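PDB 4MUQ: D,D-dipeptidase/D,D-carboxypeptidase from Enterococcus faecalis, which acts as a zinc-dependent D,D-peptidase of vancomycin resistance, probably cleaving D-Ala-D-Ala dipeptides and C-terminal D-Ala residues of cell-wall precursors. Local coordinates for residues E189-I194 against S238-D243; K202-Q207 against E212-Y217. All coordinates share one frame; numbering follows the deposited sequence.

Following the chain from the N terminus, helix 187-194 is the first of the elements involved and gives interaction 1 its first segment. Strand 203-205 follows it, turns back through the connection 206-212 and pairs with strand 213-219. This is interaction 2, which closes a beta hairpin. The chain then adds strands 224-230 and 234-239 before the turn at 240-243 returns to the helix, so interaction 1 closes a longer loop with interaction 2 nested inside it. Strands 203-205, 213-219, 244-250 and 234-239 form one antiparallel sheet, and both contacts reach it. They touch directly where Tyr217 OH meets Asp243 OD1 at 2.7 Å, probably a hydrogen bond, and where Ile194 packs on Ile215.

Interaction 1: residues E189-I194 against S238-D243; sequences EYTQFI and SGNNID
Helix 187-194 passes the turn that follows strand 234-239, with Thr191 CA 7.0 Å from Asn240 CA. The contact is small and rests on the methyl of Thr191. Thr191 OG1 stands beside the backbone N (chi1 -57°) and bonds back to Leu187 O in its own helix. This turns CG2 away from that N and toward the turn. CG2 meets Ile242 CD1 at 4.0 Å. It also lies 4.1 Å from Asn240 ND2. No direct hydrogen bond joins the segments. A water does so instead: it donates to Thr191 O at 2.9 Å and accepts from Asn240 ND2. The turn is an Asx turn that joins strand 234-239 to strand 244-250, neighbours in the antiparallel sheet. Asn240 OD1 accepts from Ile242 N, which sits above the carbonyl plane, and from Asp243 N at 2.9 Å, in that plane on a lone pair. Gly244 N adds a further bond to OD1. The amide of Asn240 is thus fixed at both ends, because ND2 also donates to Asp243 OD1 at 2.9 Å. That bond is nearly straight (170°), in the amide plane but above the carboxylate plane. Asp243 OD2 forms a salt bridge with Lys195, just beyond the helix segment.

Interaction 2: residues K202-Q207 against E212-Y217; sequences KYLFEQ and EIEIYY
Phe205 N donates to Ile213 O at 2.7 Å. Ile213 N returns a bond to Phe205 O. Strands 203-205 and 213-219 form a beta hairpin, with 203-205 an outermost strand of an antiparallel sheet. Tyr203 and Ile215 make a second hydrogen-bonded pair, Tyr203 N to Ile215 O at 2.8 Å. Between them, Leu204 and Glu214 are a non-hydrogen-bonded pair, and Glu214 CA makes a CH...O contact with Tyr203 O at 3.2 Å. Tyr203, Phe205, Ile213 and Ile215 share one face, on which Ile179 of helix 176-183 touches Tyr203, Phe205 and Ile215. Phe205 and Ile213 lie alongside each other, CD2 to CD1 at 4.1 Å. Leu204 and Glu214 point to the other face, where Leu204 CD1 also reaches Glu212 CB. Glu206 and Glu212 run side by side, their carboxylate planes 33° apart. Glu206 OE1 and Glu212 OE2 are 3.1 Å apart and would probably repel if both are charged. Glu214 OE1 forms a salt bridge with Arg251. Lys202 NZ, beyond salt-bridge range of Glu214 OE1, bonds weakly to Glu199 O. Lys202 CD passes Glu214 OE2 at 3.6 Å. An extended chain (chi2 -175°, chi3 -180°) lays Lys202 CE 3.5 Å from Tyr216 CE2.

Interaction 1: residues E189-I194 against S238-D243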
# COMPACT_ATOMS: atom_id res chain seq x y z
N GLU A 189 -2.97 -11.40 4.17
CA GLU A 189 -3.70 -11.81 5.35
C GLU A 189 -4.78 -10.81 5.74
O GLU A 189 -5.89 -11.22 6.08
CB GLU A 189 -2.72 -12.04 6.51
CG GLU A 189 -1.91 -13.32 6.37
CD GLU A 189 -0.68 -13.31 7.26
OE1 GLU A 189 0.22 -12.49 6.99
OE2 GLU A 189 -0.62 -14.11 8.22
N TYR A 190 -4.47 -9.52 5.67
CA TYR A 190 -5.45 -8.49 6.01
C TYR A 190 -6.65 -8.53 5.06
O TYR A 190 -7.79 -8.34 5.48
CB TYR A 190 -4.80 -7.11 6.02
CG TYR A 190 -5.73 -6.03 6.53
CD1 TYR A 190 -6.21 -6.07 7.83
CD2 TYR A 190 -6.12 -4.96 5.72
CE1 TYR A 190 -7.07 -5.09 8.31
CE2 TYR A 190 -6.97 -3.97 6.20
CZ TYR A 190 -7.44 -4.04 7.49
OH TYR A 190 -8.28 -3.08 8.00
N THR A 191 -6.38 -8.78 3.79
CA THR A 191 -7.45 -8.83 2.79
C THR A 191 -8.45 -9.94 3.12
O THR A 191 -9.67 -9.76 3.00
CB THR A 191 -6.84 -9.00 1.38
OG1 THR A 191 -5.92 -7.93 1.13
CG2 THR A 191 -7.89 -8.96 0.29
N GLN A 192 -7.95 -11.10 3.54
CA GLN A 192 -8.83 -12.17 4.01
C GLN A 192 -9.50 -11.84 5.35
O GLN A 192 -10.70 -12.02 5.52
CB GLN A 192 -8.08 -13.50 4.09
CG GLN A 192 -8.95 -14.67 4.59
CD GLN A 192 -10.07 -15.02 3.63
OE1 GLN A 192 -9.87 -15.12 2.42
NE2 GLN A 192 -11.27 -15.21 4.17
N PHE A 193 -8.70 -11.33 6.29
CA PHE A 193 -9.16 -11.05 7.65
C PHE A 193 -10.40 -10.17 7.67
O PHE A 193 -11.38 -10.48 8.34
CB PHE A 193 -8.02 -10.36 8.40
CG PHE A 193 -8.41 -9.78 9.74
CD1 PHE A 193 -8.44 -10.57 10.88
CD2 PHE A 193 -8.66 -8.41 9.87
CE1 PHE A 193 -8.78 -10.02 12.11
CE2 PHE A 193 -8.98 -7.86 11.09
CZ PHE A 193 -9.04 -8.66 12.21
N ILE A 194 -10.35 -9.08 6.92
CA ILE A 194 -11.44 -8.11 6.98
C ILE A 194 -12.77 -8.63 6.42
O ILE A 194 -13.84 -8.14 6.77
CB ILE A 194 -11.04 -6.76 6.34
CG1 ILE A 194 -11.90 -5.63 6.91
CG2 ILE A 194 -11.12 -6.83 4.83
CD1 ILE A 194 -11.68 -5.39 8.39
N SER A 238 -12.60 1.57 -0.51
CA SER A 238 -11.62 1.05 -1.46
C SER A 238 -12.08 -0.29 -1.99
O SER A 238 -12.70 -1.06 -1.27
CB SER A 238 -10.26 0.86 -0.78
OG SER A 238 -9.32 0.30 -1.70
N GLY A 239 -11.75 -0.60 -3.24
CA GLY A 239 -11.81 -1.97 -3.69
C GLY A 239 -10.67 -2.78 -3.07
O GLY A 239 -9.65 -2.21 -2.62
N ASN A 240 -10.80 -4.10 -3.06
CA ASN A 240 -9.69 -4.94 -2.62
C ASN A 240 -8.94 -5.61 -3.77
O ASN A 240 -8.01 -6.39 -3.55
CB ASN A 240 -10.12 -5.97 -1.57
CG ASN A 240 -11.09 -7.02 -2.11
OD1 ASN A 240 -11.39 -7.09 -3.32
ND2 ASN A 240 -11.59 -7.86 -1.21
N ASN A 241 -9.36 -5.28 -4.99
CA ASN A 241 -8.76 -5.77 -6.24
C ASN A 241 -9.19 -7.18 -6.61
O ASN A 241 -8.67 -7.77 -7.57
CB ASN A 241 -7.22 -5.68 -6.23
CG ASN A 241 -6.65 -5.54 -7.62
OD1 ASN A 241 -7.22 -4.86 -8.48
ND2 ASN A 241 -5.50 -6.18 -7.86
N ILE A 242 -10.15 -7.73 -5.87
CA ILE A 242 -10.52 -9.13 -6.05
C ILE A 242 -12.03 -9.33 -6.17
O ILE A 242 -12.52 -9.85 -7.17
CB ILE A 242 -10.01 -10.00 -4.87
CG1 ILE A 242 -8.52 -9.77 -4.61
CG2 ILE A 242 -10.30 -11.47 -5.14
CD1 ILE A 242 -8.02 -10.50 -3.37
N ASP A 243 -12.76 -8.93 -5.14
CA ASP A 243 -14.14 -9.36 -5.05
C ASP A 243 -15.06 -8.41 -4.31
O ASP A 243 -16.23 -8.72 -4.16
CB ASP A 243 -14.21 -10.76 -4.42
CG ASP A 243 -13.49 -10.84 -3.07
OD1 ASP A 243 -13.47 -9.82 -2.34
OD2 ASP A 243 -12.96 -11.92 -2.73
O HOH W 1 -10.78 -7.45 1.59

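Interaction 2: residues K202-Q207 against E212-Y217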
# COMPACT_ATOMS: atom_id res chain seq x y z
N LYS A 202 -19.30 -5.03 12.14
CA LYS A 202 -18.16 -4.20 11.77
C LYS A 202 -16.97 -4.41 12.69
O LYS A 202 -17.13 -4.80 13.85
CB LYS A 202 -18.56 -2.72 11.80
CG LYS A 202 -19.70 -2.35 10.87
CD LYS A 202 -19.94 -0.84 10.89
CE LYS A 202 -21.08 -0.44 9.96
NZ LYS A 202 -22.39 -0.37 10.66
N TYR A 203 -15.78 -4.17 12.17
CA TYR A 203 -14.56 -4.15 12.97
C TYR A 203 -14.44 -2.80 13.65
O TYR A 203 -14.64 -1.76 13.01
CB TYR A 203 -13.32 -4.41 12.10
CG TYR A 203 -12.03 -4.45 12.88
CD1 TYR A 203 -11.56 -5.63 13.44
CD2 TYR A 203 -11.28 -3.29 13.08
CE1 TYR A 203 -10.38 -5.66 14.16
CE2 TYR A 203 -10.10 -3.31 13.81
CZ TYR A 203 -9.65 -4.50 14.34
OH TYR A 203 -8.48 -4.52 15.07
N LEU A 204 -14.11 -2.80 14.94
CA LEU A 204 -13.95 -1.55 15.68
C LEU A 204 -12.48 -1.25 15.98
O LEU A 204 -11.80 -2.03 16.64
CB LEU A 204 -14.74 -1.60 17.00
CG LEU A 204 -14.55 -0.38 17.90
CD1 LEU A 204 -15.05 0.87 17.20
CD2 LEU A 204 -15.26 -0.57 19.23
N PHE A 205 -12.00 -0.11 15.49
CA PHE A 205 -10.66 0.36 15.81
C PHE A 205 -10.76 1.58 16.72
O PHE A 205 -11.39 2.58 16.37
CB PHE A 205 -9.86 0.70 14.54
CG PHE A 205 -8.45 1.19 14.80
CD1 PHE A 205 -7.40 0.29 14.84
CD2 PHE A 205 -8.19 2.53 15.02
CE1 PHE A 205 -6.10 0.72 15.08
CE2 PHE A 205 -6.90 2.98 15.27
CZ PHE A 205 -5.85 2.06 15.30
N GLU A 206 -10.16 1.49 17.90
CA GLU A 206 -10.21 2.60 18.83
C GLU A 206 -8.92 2.73 19.63
O GLU A 206 -8.34 1.73 20.07
CB GLU A 206 -11.40 2.46 19.79
CG GLU A 206 -11.34 1.24 20.69
CD GLU A 206 -12.60 1.05 21.51
OE1 GLU A 206 -13.42 1.99 21.58
OE2 GLU A 206 -12.77 -0.05 22.06
N GLN A 207 -8.46 3.96 19.80
CA GLN A 207 -7.43 4.26 20.78
C GLN A 207 -7.59 5.65 21.39
O GLN A 207 -7.88 6.62 20.68
CB GLN A 207 -6.02 4.07 20.22
CG GLN A 207 -5.69 4.90 18.99
CD GLN A 207 -4.21 4.83 18.61
OE1 GLN A 207 -3.62 5.83 18.19
NE2 GLN A 207 -3.61 3.66 18.77
N GLU A 212 -13.51 6.88 17.32
CA GLU A 212 -13.53 5.48 16.92
C GLU A 212 -13.62 5.37 15.41
O GLU A 212 -14.19 6.23 14.75
CB GLU A 212 -14.74 4.78 17.55
CG GLU A 212 -14.67 4.68 19.06
CD GLU A 212 -16.01 4.31 19.67
OE1 GLU A 212 -17.04 4.85 19.22
OE2 GLU A 212 -16.02 3.47 20.60
N ILE A 213 -13.05 4.30 14.88
CA ILE A 213 -13.13 4.02 13.46
C ILE A 213 -13.71 2.62 13.27
O ILE A 213 -13.29 1.68 13.93
CB ILE A 213 -11.74 4.08 12.79
CG1 ILE A 213 -11.10 5.45 13.04
CG2 ILE A 213 -11.84 3.74 11.30
CD1 ILE A 213 -9.63 5.52 12.64
N GLU A 214 -14.70 2.51 12.40
CA GLU A 214 -15.26 1.20 12.06
C GLU A 214 -14.89 0.82 10.64
O GLU A 214 -14.82 1.68 9.76
CB GLU A 214 -16.78 1.20 12.21
CG GLU A 214 -17.24 1.25 13.65
CD GLU A 214 -18.73 1.03 13.78
OE1 GLU A 214 -19.50 1.92 13.37
OE2 GLU A 214 -19.13 -0.04 14.29
N ILE A 215 -14.63 -0.46 10.43
CA ILE A 215 -14.23 -0.98 9.13
C ILE A 215 -15.05 -2.22 8.82
O ILE A 215 -15.28 -3.06 9.70
CB ILE A 215 -12.75 -1.37 9.14
CG1 ILE A 215 -11.89 -0.17 9.52
CG2 ILE A 215 -12.31 -1.86 7.77
CD1 ILE A 215 -10.46 -0.52 9.78
N TYR A 216 -15.51 -2.33 7.58
CA TYR A 216 -16.25 -3.53 7.17
C TYR A 216 -16.10 -3.82 5.69
O TYR A 216 -15.76 -2.95 4.89
CB TYR A 216 -17.73 -3.47 7.60
CG TYR A 216 -18.55 -2.34 7.01
CD1 TYR A 216 -19.38 -2.56 5.92
CD2 TYR A 216 -18.51 -1.07 7.56
CE1 TYR A 216 -20.14 -1.54 5.39
CE2 TYR A 216 -19.27 -0.04 7.04
CZ TYR A 216 -20.08 -0.28 5.95
OH TYR A 216 -20.84 0.74 5.42
N TYR A 217 -16.36 -5.08 5.34
CA TYR A 217 -16.27 -5.56 3.98
C TYR A 217 -17.66 -5.65 3.36
O TYR A 217 -18.62 -6.02 4.04
CB TYR A 217 -15.60 -6.93 3.97
CG TYR A 217 -15.64 -7.64 2.64
CD1 TYR A 217 -14.77 -7.29 1.61
CD2 TYR A 217 -16.55 -8.66 2.41
CE1 TYR A 217 -14.80 -7.94 0.40
CE2 TYR A 217 -16.59 -9.32 1.20
CZ TYR A 217 -15.71 -8.95 0.20
OH TYR A 217 -15.75 -9.61 -1.01